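Local coordinates for protein glutamine synthetase (Helicobacter pylori, PDB 5ZLI) that is a glutamine synthetase of the bacterial type I class that assembles as a dodecamer, each subunit pairing a beta-grasp domain with a larger catalytic domain, at residues S163-W168 with H182-Q187; E141-D146 with P267-G272; G188-V193 with H222-A227; F321-T326 with F370-S375; G272-G277 with P334-P339. One frame throughout, in Å; residues are numbered along the deposited sequence.

Interaction 1. Residues S163-W168 with H182-Q187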
# COMPACT_ATOMS: atom_id res chain seq x y z
N SER B 163 -14.44 21.34 -9.07
CA SER B 163 -14.56 22.53 -8.25
C SER B 163 -14.96 22.10 -6.86
O SER B 163 -15.66 21.09 -6.69
CB SER B 163 -15.61 23.50 -8.78
OG SER B 163 -15.49 24.75 -8.12
N GLU B 164 -14.52 22.86 -5.86
CA GLU B 164 -14.90 22.52 -4.51
C GLU B 164 -16.38 22.74 -4.28
O GLU B 164 -16.98 22.07 -3.42
CB GLU B 164 -14.09 23.31 -3.52
CG GLU B 164 -14.18 22.74 -2.13
CD GLU B 164 -13.08 23.25 -1.27
OE1 GLU B 164 -12.63 24.40 -1.53
OE2 GLU B 164 -12.65 22.50 -0.36
N GLU B 165 -16.99 23.65 -5.03
CA GLU B 165 -18.40 24.00 -4.90
C GLU B 165 -19.33 23.02 -5.61
O GLU B 165 -20.55 23.15 -5.48
CB GLU B 165 -18.62 25.39 -5.48
CG GLU B 165 -17.64 26.45 -4.99
CD GLU B 165 -18.13 27.87 -5.31
OE1 GLU B 165 -19.21 27.99 -5.94
OE2 GLU B 165 -17.44 28.87 -4.97
N GLY B 166 -18.81 22.10 -6.41
CA GLY B 166 -19.66 21.31 -7.27
C GLY B 166 -20.46 20.26 -6.51
O GLY B 166 -19.94 19.58 -5.63
N GLU B 167 -21.74 20.13 -6.88
CA GLU B 167 -22.59 19.09 -6.33
C GLU B 167 -21.93 17.72 -6.38
O GLU B 167 -22.19 16.86 -5.52
CB GLU B 167 -23.91 19.02 -7.10
CG GLU B 167 -24.96 20.07 -6.77
CD GLU B 167 -26.32 19.79 -7.45
OE1 GLU B 167 -26.33 18.99 -8.42
OE2 GLU B 167 -27.38 20.34 -7.02
N TRP B 168 -21.08 17.48 -7.37
CA TRP B 168 -20.32 16.24 -7.41
C TRP B 168 -19.32 16.12 -6.26
O TRP B 168 -18.76 15.04 -6.07
CB TRP B 168 -19.58 16.13 -8.74
CG TRP B 168 -18.64 17.25 -8.99
CD1 TRP B 168 -17.34 17.32 -8.59
CD2 TRP B 168 -18.91 18.45 -9.71
NE1 TRP B 168 -16.78 18.50 -9.01
CE2 TRP B 168 -17.72 19.22 -9.70
CE3 TRP B 168 -20.03 18.96 -10.37
CZ2 TRP B 168 -17.62 20.46 -10.32
CZ3 TRP B 168 -19.93 20.20 -10.99
CH2 TRP B 168 -18.73 20.93 -10.96
N HIS B 182 -21.98 23.49 2.68
CA HIS B 182 -22.27 24.82 2.14
C HIS B 182 -21.95 24.92 0.65
O HIS B 182 -20.94 25.52 0.25
CB HIS B 182 -21.48 25.89 2.90
CG HIS B 182 -21.78 25.93 4.35
ND1 HIS B 182 -23.05 26.20 4.83
CD2 HIS B 182 -21.02 25.63 5.43
CE1 HIS B 182 -23.03 26.14 6.16
NE2 HIS B 182 -21.82 25.79 6.55
N ARG B 183 -22.82 24.36 -0.19
CA ARG B 183 -22.54 24.37 -1.61
C ARG B 183 -23.78 24.88 -2.32
O ARG B 183 -24.90 24.44 -2.01
CB ARG B 183 -22.11 22.99 -2.13
CG ARG B 183 -20.65 22.63 -1.83
CD ARG B 183 -20.25 21.32 -2.47
NE ARG B 183 -18.86 20.93 -2.17
CZ ARG B 183 -18.50 20.15 -1.15
NH1 ARG B 183 -19.44 19.64 -0.33
NH2 ARG B 183 -17.21 19.87 -0.95
N PRO B 184 -23.64 25.80 -3.27
CA PRO B 184 -24.79 26.20 -4.07
C PRO B 184 -25.26 25.03 -4.91
O PRO B 184 -24.44 24.26 -5.43
CB PRO B 184 -24.23 27.32 -4.94
CG PRO B 184 -22.81 26.90 -5.16
CD PRO B 184 -22.37 26.22 -3.89
N GLY B 185 -26.57 24.90 -5.05
CA GLY B 185 -27.06 23.88 -5.95
C GLY B 185 -26.62 24.15 -7.38
O GLY B 185 -26.22 25.26 -7.75
N LYS B 186 -26.66 23.10 -8.18
CA LYS B 186 -26.78 23.32 -9.61
C LYS B 186 -27.77 24.46 -9.82
O LYS B 186 -28.90 24.41 -9.30
CB LYS B 186 -27.26 22.04 -10.31
CG LYS B 186 -26.80 21.95 -11.78
CD LYS B 186 -27.04 20.58 -12.40
CE LYS B 186 -26.01 19.54 -11.94
NZ LYS B 186 -26.32 18.18 -12.47
N GLN B 187 -27.32 25.52 -10.48
CA GLN B 187 -28.13 26.71 -10.76
C GLN B 187 -28.37 27.58 -9.51
O GLN B 187 -29.26 28.44 -9.53
CB GLN B 187 -29.48 26.30 -11.38
CG GLN B 187 -29.40 25.99 -12.87
CD GLN B 187 -30.74 26.07 -13.59
OE1 GLN B 187 -31.13 27.15 -14.07
NE2 GLN B 187 -31.45 24.94 -13.69

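Interaction 2. Residues E141-D146 with P267-G272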
# COMPACT_ATOMS: atom_id res chain seq x y z
N GLU B 141 -19.20 36.55 -18.43
CA GLU B 141 -19.28 35.52 -17.40
C GLU B 141 -18.21 34.45 -17.64
O GLU B 141 -17.89 34.11 -18.78
CB GLU B 141 -20.68 34.89 -17.36
CG GLU B 141 -21.81 35.92 -17.15
CD GLU B 141 -23.24 35.35 -17.17
OE1 GLU B 141 -23.48 34.33 -17.84
OE2 GLU B 141 -24.15 35.99 -16.58
N PHE B 142 -17.67 33.93 -16.54
CA PHE B 142 -16.58 32.97 -16.56
C PHE B 142 -16.72 31.99 -15.42
O PHE B 142 -17.67 32.03 -14.64
CB PHE B 142 -15.24 33.66 -16.47
CG PHE B 142 -15.06 34.45 -15.21
CD1 PHE B 142 -14.70 33.84 -14.04
CD2 PHE B 142 -15.23 35.82 -15.23
CE1 PHE B 142 -14.54 34.58 -12.88
CE2 PHE B 142 -15.06 36.55 -14.12
CZ PHE B 142 -14.71 35.93 -12.92
N PHE B 143 -15.77 31.08 -15.34
CA PHE B 143 -15.75 30.02 -14.36
C PHE B 143 -14.35 29.91 -13.81
O PHE B 143 -13.36 30.04 -14.54
CB PHE B 143 -16.13 28.66 -14.94
CG PHE B 143 -17.60 28.46 -15.12
CD1 PHE B 143 -18.37 27.91 -14.09
CD2 PHE B 143 -18.21 28.79 -16.32
CE1 PHE B 143 -19.73 27.72 -14.25
CE2 PHE B 143 -19.57 28.60 -16.49
CZ PHE B 143 -20.34 28.06 -15.45
N ILE B 144 -14.25 29.61 -12.54
CA ILE B 144 -12.96 29.35 -11.94
C ILE B 144 -13.03 27.95 -11.40
O ILE B 144 -13.79 27.67 -10.47
CB ILE B 144 -12.62 30.35 -10.85
CG1 ILE B 144 -12.43 31.72 -11.52
CG2 ILE B 144 -11.42 29.81 -10.03
CD1 ILE B 144 -11.72 32.76 -10.68
N PHE B 145 -12.30 27.06 -12.02
CA PHE B 145 -12.28 25.67 -11.62
C PHE B 145 -11.01 25.34 -10.83
O PHE B 145 -10.06 26.12 -10.76
CB PHE B 145 -12.44 24.79 -12.87
CG PHE B 145 -13.81 24.90 -13.53
CD1 PHE B 145 -14.99 24.69 -12.79
CD2 PHE B 145 -13.92 25.18 -14.89
CE1 PHE B 145 -16.24 24.77 -13.38
CE2 PHE B 145 -15.17 25.25 -15.51
CZ PHE B 145 -16.33 25.05 -14.75
N ASP B 146 -11.03 24.18 -10.16
CA ASP B 146 -9.83 23.66 -9.51
C ASP B 146 -8.99 22.83 -10.47
O ASP B 146 -7.75 22.87 -10.42
CB ASP B 146 -10.17 22.81 -8.28
CG ASP B 146 -10.88 23.60 -7.22
OD1 ASP B 146 -10.57 24.81 -7.10
OD2 ASP B 146 -11.73 23.02 -6.49
N PRO B 267 -18.36 28.80 -23.38
CA PRO B 267 -19.82 28.98 -23.18
C PRO B 267 -20.51 27.96 -22.27
O PRO B 267 -21.35 28.37 -21.48
CB PRO B 267 -20.36 28.95 -24.62
CG PRO B 267 -19.21 29.29 -25.47
CD PRO B 267 -18.00 28.79 -24.80
N LYS B 268 -20.27 26.65 -22.41
CA LYS B 268 -21.00 25.63 -21.64
C LYS B 268 -20.09 24.50 -21.16
O LYS B 268 -20.00 23.44 -21.79
CB LYS B 268 -22.16 25.09 -22.48
CG LYS B 268 -23.16 24.20 -21.76
CD LYS B 268 -24.15 25.03 -20.96
CE LYS B 268 -25.46 24.33 -20.82
NZ LYS B 268 -26.29 25.13 -19.93
N PRO B 269 -19.39 24.69 -20.02
CA PRO B 269 -18.57 23.59 -19.47
C PRO B 269 -19.34 22.55 -18.68
O PRO B 269 -18.91 21.40 -18.58
CB PRO B 269 -17.58 24.30 -18.55
CG PRO B 269 -18.29 25.54 -18.13
CD PRO B 269 -19.11 25.97 -19.33
N LEU B 270 -20.47 22.92 -18.09
CA LEU B 270 -21.23 22.01 -17.25
C LEU B 270 -22.55 21.74 -17.92
O LEU B 270 -23.31 22.67 -18.20
CB LEU B 270 -21.47 22.60 -15.86
CG LEU B 270 -20.26 23.07 -15.07
CD1 LEU B 270 -20.71 23.79 -13.82
CD2 LEU B 270 -19.41 21.90 -14.73
N TYR B 271 -22.84 20.46 -18.16
CA TYR B 271 -24.17 20.10 -18.60
C TYR B 271 -25.15 20.34 -17.46
O TYR B 271 -24.84 20.12 -16.28
CB TYR B 271 -24.22 18.64 -19.06
CG TYR B 271 -25.56 18.28 -19.64
CD1 TYR B 271 -26.02 18.87 -20.80
CD2 TYR B 271 -26.39 17.36 -19.00
CE1 TYR B 271 -27.26 18.54 -21.34
CE2 TYR B 271 -27.64 17.04 -19.52
CZ TYR B 271 -28.07 17.63 -20.70
OH TYR B 271 -29.31 17.31 -21.23
N GLY B 272 -26.31 20.86 -17.79
CA GLY B 272 -27.33 21.04 -16.78
C GLY B 272 -27.15 22.22 -15.86
O GLY B 272 -27.89 22.33 -14.88

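Interaction 3. Residues G188-V193 with H222-A227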
# COMPACT_ATOMS: atom_id res chain seq x y z
N GLY B 188 -27.54 27.47 -8.47
CA GLY B 188 -27.82 28.21 -7.25
C GLY B 188 -26.83 29.29 -6.85
O GLY B 188 -26.96 29.83 -5.75
N GLY B 189 -25.88 29.66 -7.71
CA GLY B 189 -24.83 30.58 -7.31
C GLY B 189 -25.21 32.05 -7.23
O GLY B 189 -24.36 32.89 -6.91
N TYR B 190 -26.47 32.38 -7.50
CA TYR B 190 -26.92 33.76 -7.56
C TYR B 190 -27.94 34.09 -6.45
O TYR B 190 -29.13 33.74 -6.56
CB TYR B 190 -27.50 34.01 -8.94
CG TYR B 190 -27.83 35.45 -9.30
CD1 TYR B 190 -28.98 36.07 -8.82
CD2 TYR B 190 -27.00 36.17 -10.16
CE1 TYR B 190 -29.29 37.36 -9.17
CE2 TYR B 190 -27.31 37.47 -10.51
CZ TYR B 190 -28.45 38.06 -10.01
OH TYR B 190 -28.75 39.35 -10.35
N MET B 191 -27.48 34.74 -5.38
CA MET B 191 -26.08 35.04 -5.12
C MET B 191 -25.75 34.71 -3.66
O MET B 191 -25.54 35.61 -2.86
CB MET B 191 -25.78 36.50 -5.38
CG MET B 191 -26.43 37.05 -6.62
SD MET B 191 -25.94 38.76 -6.80
CE MET B 191 -27.49 39.52 -7.25
N PRO B 192 -25.74 33.43 -3.29
CA PRO B 192 -25.53 33.12 -1.88
C PRO B 192 -24.27 33.79 -1.40
O PRO B 192 -23.33 34.00 -2.17
CB PRO B 192 -25.42 31.59 -1.87
CG PRO B 192 -26.21 31.18 -3.04
CD PRO B 192 -25.95 32.21 -4.08
N VAL B 193 -24.28 34.15 -0.13
CA VAL B 193 -23.14 34.78 0.53
C VAL B 193 -22.16 33.68 0.89
O VAL B 193 -22.53 32.50 0.86
CB VAL B 193 -23.57 35.59 1.78
CG1 VAL B 193 -24.24 36.91 1.39
CG2 VAL B 193 -24.48 34.71 2.72
N HIS B 222 -20.93 36.64 -7.66
CA HIS B 222 -21.08 35.27 -8.12
C HIS B 222 -22.19 35.20 -9.18
O HIS B 222 -23.13 35.98 -9.18
CB HIS B 222 -21.44 34.38 -6.94
CG HIS B 222 -20.96 32.97 -7.07
ND1 HIS B 222 -19.82 32.50 -6.45
CD2 HIS B 222 -21.46 31.92 -7.78
CE1 HIS B 222 -19.65 31.23 -6.75
NE2 HIS B 222 -20.63 30.85 -7.56
N GLU B 223 -22.09 34.23 -10.10
CA GLU B 223 -23.16 34.02 -11.07
C GLU B 223 -23.96 32.75 -10.78
O GLU B 223 -23.71 32.06 -9.80
CB GLU B 223 -22.59 34.00 -12.48
CG GLU B 223 -22.99 35.19 -13.35
CD GLU B 223 -24.49 35.21 -13.65
OE1 GLU B 223 -25.12 36.29 -13.54
OE2 GLU B 223 -25.03 34.14 -14.06
N VAL B 224 -24.87 32.41 -11.70
CA VAL B 224 -25.92 31.41 -11.44
C VAL B 224 -25.35 29.98 -11.39
O VAL B 224 -25.79 29.16 -10.59
CB VAL B 224 -27.05 31.52 -12.47
CG1 VAL B 224 -27.96 30.31 -12.38
CG2 VAL B 224 -27.83 32.79 -12.29
N ALA B 225 -24.44 29.64 -12.30
CA ALA B 225 -23.83 28.32 -12.27
C ALA B 225 -22.81 28.22 -11.13
O ALA B 225 -22.42 29.22 -10.51
CB ALA B 225 -23.16 28.01 -13.60
N GLN B 226 -22.35 27.00 -10.88
CA GLN B 226 -21.72 26.68 -9.60
C GLN B 226 -20.38 27.39 -9.40
O GLN B 226 -20.09 27.85 -8.29
CB GLN B 226 -21.59 25.17 -9.47
CG GLN B 226 -22.92 24.51 -9.62
CD GLN B 226 -22.85 23.04 -9.42
OE1 GLN B 226 -22.51 22.56 -8.35
NE2 GLN B 226 -23.17 22.29 -10.47
N ALA B 227 -19.51 27.46 -10.41
CA ALA B 227 -18.22 28.12 -10.19
C ALA B 227 -18.11 29.42 -10.99
O ALA B 227 -17.02 29.86 -11.33
CB ALA B 227 -17.04 27.21 -10.52

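Interaction 4. Residues F321-T326 with F370-S375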
# COMPACT_ATOMS: atom_id res chain seq x y z
N PHE B 321 -19.97 34.90 -35.93
CA PHE B 321 -18.87 35.63 -35.33
C PHE B 321 -19.03 35.82 -33.84
O PHE B 321 -18.02 35.96 -33.14
CB PHE B 321 -18.71 37.00 -35.97
CG PHE B 321 -18.50 36.95 -37.44
CD1 PHE B 321 -17.24 36.69 -37.95
CD2 PHE B 321 -19.54 37.18 -38.32
CE1 PHE B 321 -17.02 36.65 -39.32
CE2 PHE B 321 -19.33 37.14 -39.70
CZ PHE B 321 -18.07 36.89 -40.19
N THR B 322 -20.28 35.84 -33.35
CA THR B 322 -20.57 36.03 -31.93
C THR B 322 -20.65 34.73 -31.16
O THR B 322 -20.49 34.75 -29.93
CB THR B 322 -21.90 36.77 -31.74
OG1 THR B 322 -22.93 36.10 -32.47
CG2 THR B 322 -21.78 38.19 -32.22
N ASN B 323 -20.93 33.62 -31.86
CA ASN B 323 -21.06 32.28 -31.27
C ASN B 323 -20.23 31.34 -32.15
O ASN B 323 -20.77 30.52 -32.90
CB ASN B 323 -22.53 31.88 -31.20
CG ASN B 323 -23.32 32.85 -30.38
OD1 ASN B 323 -23.68 33.93 -30.86
ND2 ASN B 323 -23.58 32.49 -29.12
N ALA B 324 -18.90 31.45 -32.00
CA ALA B 324 -17.95 31.01 -33.00
C ALA B 324 -17.33 29.66 -32.69
O ALA B 324 -16.35 29.26 -33.33
CB ALA B 324 -16.87 32.08 -33.18
N SER B 325 -17.87 28.94 -31.70
CA SER B 325 -17.47 27.58 -31.41
C SER B 325 -18.71 26.72 -31.36
O SER B 325 -19.81 27.19 -31.10
CB SER B 325 -16.75 27.45 -30.08
OG SER B 325 -17.61 27.83 -29.04
N THR B 326 -18.52 25.44 -31.60
CA THR B 326 -19.64 24.54 -31.39
C THR B 326 -20.08 24.52 -29.93
O THR B 326 -21.24 24.22 -29.62
CB THR B 326 -19.24 23.19 -31.91
OG1 THR B 326 -17.91 22.94 -31.42
CG2 THR B 326 -19.25 23.25 -33.41
N PHE B 370 -27.23 36.76 -26.85
CA PHE B 370 -26.78 35.55 -27.51
C PHE B 370 -25.27 35.41 -27.68
O PHE B 370 -24.79 34.27 -27.76
CB PHE B 370 -27.47 35.40 -28.87
CG PHE B 370 -27.37 36.61 -29.76
CD1 PHE B 370 -28.33 37.61 -29.70
CD2 PHE B 370 -26.34 36.74 -30.67
CE1 PHE B 370 -28.25 38.72 -30.50
CE2 PHE B 370 -26.25 37.88 -31.48
CZ PHE B 370 -27.21 38.86 -31.39
N PRO B 371 -24.46 36.47 -27.71
CA PRO B 371 -23.00 36.25 -27.87
C PRO B 371 -22.34 35.66 -26.62
O PRO B 371 -22.85 35.76 -25.50
CB PRO B 371 -22.45 37.65 -28.19
CG PRO B 371 -23.52 38.57 -27.92
CD PRO B 371 -24.81 37.89 -27.88
N ASP B 372 -21.19 35.03 -26.85
CA ASP B 372 -20.35 34.44 -25.80
C ASP B 372 -18.88 34.76 -26.04
O ASP B 372 -18.49 35.34 -27.06
CB ASP B 372 -20.52 32.92 -25.71
CG ASP B 372 -20.37 32.20 -27.05
OD1 ASP B 372 -19.29 32.31 -27.67
OD2 ASP B 372 -21.33 31.50 -27.47
N SER B 373 -18.06 34.39 -25.06
CA SER B 373 -16.65 34.80 -25.09
C SER B 373 -15.79 33.90 -25.97
O SER B 373 -14.63 34.24 -26.22
CB SER B 373 -16.07 34.84 -23.68
OG SER B 373 -16.88 35.65 -22.82
N SER B 374 -16.34 32.81 -26.50
CA SER B 374 -15.63 32.07 -27.53
C SER B 374 -15.50 32.89 -28.80
O SER B 374 -14.86 32.46 -29.76
CB SER B 374 -16.32 30.71 -27.78
OG SER B 374 -16.72 30.51 -29.12
N SER B 375 -16.19 34.02 -28.86
CA SER B 375 -16.10 34.90 -30.01
C SER B 375 -14.83 35.74 -29.95
O SER B 375 -14.40 36.18 -28.89
CB SER B 375 -17.34 35.79 -30.02
OG SER B 375 -17.42 36.52 -28.81

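Interaction 5. Residues G272-G277 with P334-P339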
# COMPACT_ATOMS: atom_id res chain seq x y z
N GLY B 272 -26.31 20.86 -17.79
CA GLY B 272 -27.33 21.04 -16.78
C GLY B 272 -27.15 22.22 -15.86
O GLY B 272 -27.89 22.33 -14.88
N ASP B 273 -26.22 23.13 -16.17
CA ASP B 273 -26.13 24.37 -15.43
C ASP B 273 -25.93 25.49 -16.43
O ASP B 273 -25.73 25.26 -17.63
CB ASP B 273 -25.01 24.35 -14.39
CG ASP B 273 -25.34 25.24 -13.18
OD1 ASP B 273 -26.35 25.99 -13.22
OD2 ASP B 273 -24.59 25.16 -12.17
N ASN B 274 -26.04 26.72 -15.93
CA ASN B 274 -26.05 27.88 -16.81
C ASN B 274 -24.77 27.97 -17.61
O ASN B 274 -23.69 27.64 -17.11
CB ASN B 274 -26.22 29.18 -16.01
CG ASN B 274 -27.63 29.67 -16.01
OD1 ASN B 274 -28.59 28.90 -16.13
ND2 ASN B 274 -27.77 30.97 -15.91
N GLY B 275 -24.89 28.41 -18.86
CA GLY B 275 -23.72 28.70 -19.65
C GLY B 275 -23.19 30.08 -19.34
O GLY B 275 -23.79 30.86 -18.59
N SER B 276 -22.04 30.40 -19.92
CA SER B 276 -21.46 31.72 -19.77
C SER B 276 -21.83 32.55 -20.98
O SER B 276 -21.77 32.08 -22.12
CB SER B 276 -19.95 31.62 -19.61
OG SER B 276 -19.66 30.98 -18.38
N GLY B 277 -22.27 33.78 -20.74
CA GLY B 277 -22.62 34.63 -21.85
C GLY B 277 -21.63 35.75 -22.00
O GLY B 277 -20.84 36.01 -21.08
N PRO B 334 -32.92 26.02 -24.42
CA PRO B 334 -33.88 26.73 -23.57
C PRO B 334 -33.66 26.52 -22.08
O PRO B 334 -33.29 25.43 -21.64
CB PRO B 334 -35.23 26.13 -24.00
CG PRO B 334 -34.89 24.82 -24.65
CD PRO B 334 -33.59 25.07 -25.33
N GLY B 335 -33.91 27.56 -21.31
CA GLY B 335 -34.13 27.42 -19.88
C GLY B 335 -32.97 27.71 -18.98
O GLY B 335 -33.04 27.37 -17.79
N TYR B 336 -31.94 28.38 -19.47
CA TYR B 336 -30.76 28.72 -18.68
C TYR B 336 -30.47 30.20 -18.84
O TYR B 336 -29.33 30.65 -18.64
CB TYR B 336 -29.56 27.87 -19.09
CG TYR B 336 -29.72 26.42 -18.75
CD1 TYR B 336 -29.47 25.95 -17.46
CD2 TYR B 336 -30.23 25.52 -19.70
CE1 TYR B 336 -29.68 24.61 -17.14
CE2 TYR B 336 -30.45 24.18 -19.39
CZ TYR B 336 -30.17 23.73 -18.11
OH TYR B 336 -30.39 22.40 -17.84
N GLU B 337 -31.54 30.97 -19.12
CA GLU B 337 -31.47 32.40 -19.43
C GLU B 337 -30.60 32.66 -20.66
O GLU B 337 -29.99 33.73 -20.80
CB GLU B 337 -31.00 33.16 -18.18
CG GLU B 337 -32.12 33.01 -17.15
CD GLU B 337 -31.79 33.50 -15.76
OE1 GLU B 337 -30.76 34.21 -15.58
OE2 GLU B 337 -32.56 33.12 -14.83
N ALA B 338 -30.56 31.68 -21.57
CA ALA B 338 -29.88 31.72 -22.85
C ALA B 338 -30.89 31.80 -23.98
O ALA B 338 -31.81 30.97 -24.05
CB ALA B 338 -28.99 30.49 -23.03
N PRO B 339 -30.73 32.75 -24.90
CA PRO B 339 -31.69 32.90 -26.00
C PRO B 339 -31.61 31.78 -27.03
O PRO B 339 -30.54 31.45 -27.54
CB PRO B 339 -31.29 34.23 -26.63
CG PRO B 339 -29.84 34.37 -26.30
CD PRO B 339 -29.70 33.81 -24.92

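Interaction 1. Residues S163-W168 with H182-Q187
R183 lies against the backbone of E164, E165 and G166, the later part of a type I beta turn (S163 to G166), joining two parts of the long loop between strand 156-162 and helix 200-212. Its CB lies 3.7 Å from E165 O. With CG anti to its own carbonyl carbon (chi1 -79°), the chain sets off beside the backbone N, and CG also packs on E165 O. CD then passes the carbonyls of E164, E165 and G166, R183 CD being 3.5 Å from E165 O. The chain stays extended to its nitrogen, and R183 NE donates to E164 O at 2.5 Å in a nearly straight bond (166°). That oxygen lies close to the guanidinium plane; NH2 adds only a weak bond to it, and NH1 bonds N179 OD1. Beside the arginine, the E165 and P184 side chains cross at about a right angle, E165 OE1 being 3.8 Å from P184 CG, while E165 OE2 bonds T198. Further along, the extended E167 chain reaches residues 185-186. Its OE2 forms a salt bridge with R170 and also accepts K186 N, which sits 3.1 Å from E167 OE2, well above the carboxylate plane.

Interaction 2. Residues E141-D146 with P267-G272
F143 and F145, on the same side of strand 133-145, receive the loop 267-272 through P269 and L270. The loop starts at P267, whose ring packs on helix 326-331 and on D372 rather than on the phenylalanines. K268 likewise turns elsewhere, its side chain starting away from the strand. P269 is the first to meet the strand, and its CG serves both rings in different ways. Over the F143 ring it makes a CH-pi contact, P269 CG lying 4.0 Å from the F143 ring centroid, 25° off the normal and displaced toward the CD2-CE2 side. To F145 the same carbon comes at the ring edge, in plane, with P269 CG 3.9 Å from F145 CZ. P269 CB sits beside it, 4.0 Å from F145 CE2. Within the strand, F143 CB lies over one face of the F145 ring, toward its rim. L270 follows and divides its branches between the two phenylalanines: L270 CD1 is 4.1 Å from F143 CE1, and L270 CD2 a looser 4.4 Å from F145 CZ. Beyond L270 the loop meets a neighbouring subunit: Y271 O bonds S154 of that subunit, and the Y271 ring makes a cation-pi contact with its K469. Y479 of the same neighbour also packs on F145. The cluster is apolar and buried, a loop packed on one face of the main beta-sheet of the glutamine synthetase catalytic domain, at a point where two subunits of the dodecamer adjoin.

Interaction 3. Residues G188-V193 with H222-A227
Y190 and V224 meet obliquely, Y190 CB lying 3.6 Å from V224 CG2, while E223 approaches the same tyrosine from its CD2-CE2 side. The E223 carboxylate is turned 56° to the phenol ring, with E223 OE1 3.9 Å from Y190 CD2. One face of the ring carries M191 CG, just past the cis peptide between Y190 and M191. H222 also meets the G189 main chain: its CG is anti to the backbone N (chi1 -150°), and H222 CD2 comes 3.2 Å from G189 O. H222 NE2 points in the ring plane to Q226 O at 3.1 Å. Between these side chains the backbones touch: G189 and V224 have their CA atoms 4.4 Å apart, and G189 N donates to V224 O at 2.9 Å (163°), from above the carbonyl plane. The loop before helix 200-212 is thereby packed on the connection between strands 217-222 and 228-237 of the catalytic domain, with Y190 and M191 reaching a neighbouring subunit. Chemically, Y190 OH and both H222 nitrogens have polar partners, the hydroxyl at D60 N of that subunit and H222 ND1 at D197. V224 N bonds E223 OE2 from above the carboxylate plane, which holds the carboxylate. E223 OE1 lies close to the carboxylates of E141 and E230, an acidic cluster consistent with the metal-binding region of glutamine synthetases.

Interaction 4. Residues F321-T326 with F370-S375
F370 O is gripped by two donors, N323 ND2 across the contact and R331 NH1 from helix 326-331. The N323 bond is 2.5 Å from N323 ND2 to F370 O and nearly straight (170°), with the oxygen in the amide plane. N323 CG, anti to the carbonyl carbon (chi1 -59°), starts the amide toward the 370-375 loop. N323 OD1 lies at the edge of the F370 ring, 3.9 Å from F370 CD2, beside T322 OG1 at the same edge. T322 OG1 is also tied to L318 O one helical turn earlier. Next to the ring, T322 and P371 lie side by side, pointing the same way, their CB atoms 3.7 Å apart. At the end of helix 315-322, T322 O accepts D372 N at 3.2 Å in a straight bond (172°). D372 opens a type I beta turn running to S375, and S375 CB packs against the carbonyl oxygens of F321 and T322. Farther on, S325 OG and S374 OG are 2.8 Å apart and hydrogen-bonded; S328 OG bonds S325 OG and D372 OD2, and more weakly S374 OG. A loop thus takes up the last carbonyl of one helix, and the asparagine that follows the helix answers with its amide: the C-terminal end of helix 315-322 packed on a type I beta turn, buried in the glutamine synthetase catalytic domain beside helices 326-331 and 377-393.

Interaction 5. Residues G272-G277 with P334-P339
N274 and Y336 bring the two loops together, their CA atoms 5.1 Å apart, where neither chain is helix or strand. G272 has a positive phi (78°), a conformation that favours glycine, and its backbone passes the far end of the Y336 ring. The Y336 side chain starts toward the other loop, its CG anti to the carbonyl carbon (chi1 -67°). Atom by atom, Y336 CD1 lies 3.7 Å from D273 C, Y336 CE1 is 3.7 Å from G272 O, and Y336 OH ends 3.5 Å from G272 CA. At the near end, N274 OD1 sits at the ring edge, in plane, 3.4 Å from Y336 CD1 and close to Y336 CB. The N274 amide plane stands 73° to the ring. Its meeting with the Y336 carbonyl is a contact without a hydrogen bond: two oxygens face each other, and the ND2 angle is poor. The backbone is held instead by its neighbour, N274 N donating to D273 OD1 at 2.8 Å from above the carboxylate plane. K268 ties the two loops, its NZ bonding D273 O while its charge meets the Y336 ring in a cation-pi contact. Next to the tyrosine, E337 packs on C63 of a neighbouring subunit, and E337 OE1 lies near D60 OD1 of that subunit, two like charges. Both belong to the neighbour's beta-grasp domain, consistent with the family architecture, in which active sites form where the catalytic domain of one subunit meets the beta-grasp domain of the next.

Four of the contacts form one continuous patch: the centres of interactions 1 and 3 are about 9 Å apart, and those of 2 and 5 about 11 Å. Q226 of interaction 3 bonds E167 N of interaction 1, and D273 of interaction 5 weakly bonds Q187 N and Q226 N. Interactions 2 and 5 share G272, and P267 O bonds S276 N. Where interactions 2 and 3 meet, the acidic cluster of E141, E223 and E230 is consistent with the family's metal-binding site. Interaction 4 lies deeper, its centre about 7 Å from the chain centre; it touches 2 through P267 and D372, but its nearest atoms are about 16 Å from interaction 1.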